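Local structure of GTN Reductase (5N6G) at residues Thr40-Arg45 / Lys81-Gly86; Val338-Leu341 / Pro346-Ala349. The protein probably catalyses the flavin-dependent reduction of activated carbon-carbon double bonds as an FMN-binding ene-reductase of the Old Yellow Enzyme family. All coordinates share one frame; numbering follows the deposited sequence.

Contact 1: residues Thr40-Arg45 / Lys81-Gly86; sequences TYYEQR and KKITDG
Tyr42 and Ile83 cross at a slant, the methyl CG2 of the isoleucine meeting the root of the tyrosine side chain. That methyl lies 3.8 Å from Tyr42 CD2 and equally near Tyr42 CB. The second branch reaches less far: Ile83 CD1 stays 4.1 Å from Tyr42 CD2. With CG1 beside the backbone N (chi1 -70°), CG2 is the branch of Ile83 that meets the tyrosine. Tyr41 CD2 sits over the centre of one face of the Tyr42 ring, and the hydroxyl of Tyr42 is hydrogen-bonded to Glu54. The two segments belong to helices 36-43 and 74-89, which pack beside each other outside the closed eight-stranded parallel barrel of this TIM-barrel enzyme; Tyr42 also rests on Ile51 and Thr53 of barrel strand 50-57. Further along, Glu43 extends its chain across to Gly86, where the helices come nearest, with CA atoms 5.9 Å apart. Its carboxylate lies against the bare backbone of the glycine, Glu43 OE2 being 3.5 Å and Glu43 CG 3.9 Å from Gly86 CA. The carboxylate and the ammonium of Lys82 stay apart, with 7.0 Å between Glu43 OE2 and Lys82 NZ.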
# COMPACT_ATOMS: atom_id res chain seq x y z
N THR A 40 0.83 17.02 -10.99
CA THR A 40 2.21 17.32 -11.35
C THR A 40 3.16 16.33 -10.69
O THR A 40 4.08 15.81 -11.33
CB THR A 40 2.53 18.75 -10.93
OG1 THR A 40 1.66 19.62 -11.65
CG2 THR A 40 4.00 19.13 -11.21
N TYR A 41 2.94 16.08 -9.41
CA TYR A 41 3.81 15.19 -8.64
C TYR A 41 3.91 13.81 -9.27
O TYR A 41 5.01 13.27 -9.44
CB TYR A 41 3.27 15.09 -7.22
CG TYR A 41 3.79 13.99 -6.32
CD1 TYR A 41 5.06 14.04 -5.78
CD2 TYR A 41 2.96 12.93 -5.95
CE1 TYR A 41 5.50 13.04 -4.91
CE2 TYR A 41 3.39 11.95 -5.08
CZ TYR A 41 4.67 12.03 -4.56
OH TYR A 41 5.08 11.07 -3.68
N TYR A 42 2.76 13.21 -9.62
CA TYR A 42 2.82 11.87 -10.20
C TYR A 42 3.37 11.90 -11.62
O TYR A 42 4.12 11.00 -12.02
CB TYR A 42 1.44 11.21 -10.17
CG TYR A 42 1.08 10.67 -8.81
CD1 TYR A 42 1.73 9.57 -8.28
CD2 TYR A 42 0.09 11.27 -8.04
CE1 TYR A 42 1.40 9.07 -7.02
CE2 TYR A 42 -0.25 10.77 -6.80
CZ TYR A 42 0.42 9.68 -6.28
OH TYR A 42 0.07 9.16 -5.04
N GLU A 43 3.03 12.93 -12.39
CA GLU A 43 3.52 13.02 -13.77
C GLU A 43 5.04 13.14 -13.80
O GLU A 43 5.68 12.63 -14.73
CB GLU A 43 2.85 14.19 -14.49
CG GLU A 43 1.34 13.95 -14.73
CD GLU A 43 0.55 15.22 -15.07
OE1 GLU A 43 1.15 16.32 -15.12
OE2 GLU A 43 -0.68 15.11 -15.29
N GLN A 44 5.63 13.81 -12.80
CA GLN A 44 7.08 13.97 -12.71
C GLN A 44 7.80 12.64 -12.58
O GLN A 44 9.01 12.55 -12.90
CB GLN A 44 7.43 14.84 -11.50
CG GLN A 44 7.20 16.32 -11.70
CD GLN A 44 7.58 17.14 -10.48
OE1 GLN A 44 7.83 16.59 -9.41
NE2 GLN A 44 7.62 18.44 -10.65
N ARG A 45 7.09 11.62 -12.07
CA ARG A 45 7.64 10.32 -11.73
C ARG A 45 7.17 9.20 -12.66
O ARG A 45 7.42 8.02 -12.39
CB ARG A 45 7.31 10.01 -10.28
CG ARG A 45 8.05 10.96 -9.35
CD ARG A 45 7.41 11.14 -7.95
NE ARG A 45 8.30 12.00 -7.19
CZ ARG A 45 8.40 13.31 -7.34
NH1 ARG A 45 7.61 13.94 -8.21
NH2 ARG A 45 9.31 13.99 -6.63
N LYS A 81 -8.58 10.77 -12.42
CA LYS A 81 -8.54 10.60 -13.86
C LYS A 81 -7.52 11.55 -14.50
O LYS A 81 -6.83 11.17 -15.45
CB LYS A 81 -9.94 10.80 -14.45
CG LYS A 81 -10.04 10.55 -15.95
CD LYS A 81 -9.80 9.08 -16.29
CE LYS A 81 -10.04 8.79 -17.77
NZ LYS A 81 -9.81 7.36 -18.10
N LYS A 82 -7.41 12.77 -13.99
CA LYS A 82 -6.39 13.67 -14.51
C LYS A 82 -4.99 13.10 -14.29
O LYS A 82 -4.11 13.21 -15.15
CB LYS A 82 -6.52 15.04 -13.86
CG LYS A 82 -5.60 16.10 -14.44
CD LYS A 82 -5.64 17.38 -13.62
CE LYS A 82 -5.05 18.55 -14.39
NZ LYS A 82 -6.11 19.50 -14.87
N ILE A 83 -4.78 12.47 -13.13
CA ILE A 83 -3.48 11.89 -12.78
C ILE A 83 -3.16 10.69 -13.67
O ILE A 83 -2.06 10.59 -14.22
CB ILE A 83 -3.46 11.52 -11.29
CG1 ILE A 83 -3.44 12.80 -10.46
CG2 ILE A 83 -2.26 10.61 -10.98
CD1 ILE A 83 -3.65 12.59 -9.01
N THR A 84 -4.10 9.74 -13.80
CA THR A 84 -3.81 8.55 -14.60
C THR A 84 -3.65 8.91 -16.07
O THR A 84 -2.76 8.38 -16.75
CB THR A 84 -4.88 7.47 -14.42
OG1 THR A 84 -6.13 7.91 -14.98
CG2 THR A 84 -5.08 7.13 -12.96
N ASP A 85 -4.46 9.84 -16.58
CA ASP A 85 -4.25 10.30 -17.95
C ASP A 85 -2.85 10.88 -18.13
O ASP A 85 -2.17 10.62 -19.13
CB ASP A 85 -5.30 11.34 -18.32
CG ASP A 85 -6.67 10.74 -18.60
OD1 ASP A 85 -6.81 9.50 -18.68
OD2 ASP A 85 -7.62 11.56 -18.75
N GLY A 86 -2.40 11.70 -17.17
CA GLY A 86 -1.09 12.33 -17.31
C GLY A 86 0.03 11.31 -17.25
O GLY A 86 0.99 11.37 -18.03

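Contact 2: residues Val338-Leu341 / Pro346-Ala349; sequences VRRL and PLNA
Arg340, the residue most buried here, reaches from helix 337-343 to the returning chain and donates from NH1 to the carbonyl oxygen of Pro346. The bond is short, 2.7 Å from Arg340 NH1 to Pro346 O, but bent, with an N-H...O angle of 143°. Pro346 O lies close to the guanidinium plane, whereas the donor is tilted 25° from the plane of the carbonyl. An extended run from CG to NE carries the charged group this far and exposes its methylene flank to Leu347: the branch CD2 of Leu347 is 3.6 Å from Arg340 CB and almost as near to CD, the two side chains sliding past each other in opposite directions. Asn348 crosses Arg340 at about a right angle, its ND2 over one guanidinium face and 3.4 Å from Arg340 NH2. Both are donors and do not bond; ND2 is spent on the carbonyls of Ala333 and Pro367. A water links the pair, accepting from Arg340 NH2 at 3.0 Å and donating to Asn348 OD1. With NE salt-bridged to Asp336, the guanidinium is gripped along several edges, which fixes its rotation and ties the final helix to the loop that follows it, while its positive charge is probably compensated.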
# COMPACT_ATOMS: atom_id res chain seq x y z
N VAL A 338 14.59 6.77 -12.29
CA VAL A 338 14.93 5.73 -13.27
C VAL A 338 16.17 6.13 -14.06
O VAL A 338 17.13 5.36 -14.17
CB VAL A 338 13.73 5.46 -14.19
CG1 VAL A 338 14.13 4.58 -15.37
CG2 VAL A 338 12.59 4.80 -13.43
N ARG A 339 16.17 7.35 -14.61
CA ARG A 339 17.33 7.82 -15.37
C ARG A 339 18.58 7.91 -14.50
O ARG A 339 19.67 7.54 -14.94
CB ARG A 339 17.01 9.17 -15.99
CG ARG A 339 18.15 9.74 -16.85
CD ARG A 339 17.81 11.12 -17.35
NE ARG A 339 19.00 11.79 -17.88
CZ ARG A 339 19.11 13.11 -18.02
NH1 ARG A 339 18.11 13.90 -17.67
NH2 ARG A 339 20.22 13.63 -18.51
N ARG A 340 18.44 8.40 -13.27
CA ARG A 340 19.59 8.49 -12.39
C ARG A 340 20.17 7.11 -12.12
O ARG A 340 21.40 6.93 -12.14
CB ARG A 340 19.21 9.18 -11.08
CG ARG A 340 18.98 10.70 -11.20
CD ARG A 340 18.37 11.26 -9.90
NE ARG A 340 17.98 12.67 -10.07
CZ ARG A 340 18.70 13.72 -9.68
NH1 ARG A 340 19.88 13.55 -9.10
NH2 ARG A 340 18.23 14.94 -9.89
N LEU A 341 19.32 6.13 -11.85
CA LEU A 341 19.84 4.78 -11.60
C LEU A 341 20.45 4.19 -12.86
O LEU A 341 21.48 3.52 -12.80
CB LEU A 341 18.73 3.87 -11.07
CG LEU A 341 18.14 4.23 -9.71
CD1 LEU A 341 17.05 3.24 -9.31
CD2 LEU A 341 19.21 4.28 -8.64
N PRO A 346 24.30 10.73 -9.21
CA PRO A 346 23.98 10.99 -7.81
C PRO A 346 22.49 11.25 -7.61
O PRO A 346 21.79 11.69 -8.51
CB PRO A 346 24.81 12.24 -7.47
CG PRO A 346 25.85 12.31 -8.53
CD PRO A 346 25.23 11.74 -9.75
N LEU A 347 22.02 10.94 -6.40
CA LEU A 347 20.62 11.12 -6.04
C LEU A 347 20.45 12.33 -5.13
O LEU A 347 21.35 12.68 -4.36
CB LEU A 347 20.10 9.87 -5.33
CG LEU A 347 20.24 8.57 -6.12
CD1 LEU A 347 19.62 7.44 -5.33
CD2 LEU A 347 19.61 8.68 -7.51
N ASN A 348 19.30 12.98 -5.25
CA ASN A 348 18.93 13.99 -4.27
C ASN A 348 18.60 13.31 -2.94
O ASN A 348 18.09 12.19 -2.91
CB ASN A 348 17.69 14.78 -4.70
CG ASN A 348 17.87 15.54 -6.00
OD1 ASN A 348 18.90 16.17 -6.25
ND2 ASN A 348 16.85 15.50 -6.83
N ALA A 349 18.83 14.03 -1.84
CA ALA A 349 18.50 13.54 -0.50
C ALA A 349 17.07 13.94 -0.12
O ALA A 349 16.65 15.09 -0.35
CB ALA A 349 19.47 14.12 0.53
O HOH W 1 19.87 17.16 -8.79
O HOH W 2 21.90 15.52 -7.64

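How the contacts relate
Contact 1 and contact 2 illustrate two ways of joining the outer layer of one barrel. The first brings together helices distant in sequence, largely by apolar packing and a close approach at a glycine; the second joins a helix to the loop that follows it through polar bonds and water. Their centres are 20 Å apart and their nearest atoms about 6 Å, without touching. Neither touches the FMN, though both lie near it: the side chain of Tyr42 is about 8 Å from the flavin and about 11 Å from 2-phenylacrylic acid, and that of Leu347 about 10 Å from FMN and about 9 Å from the side chain of Lys329. Side chains from both, Arg45 and Leu341, touch barrel strand 19-21.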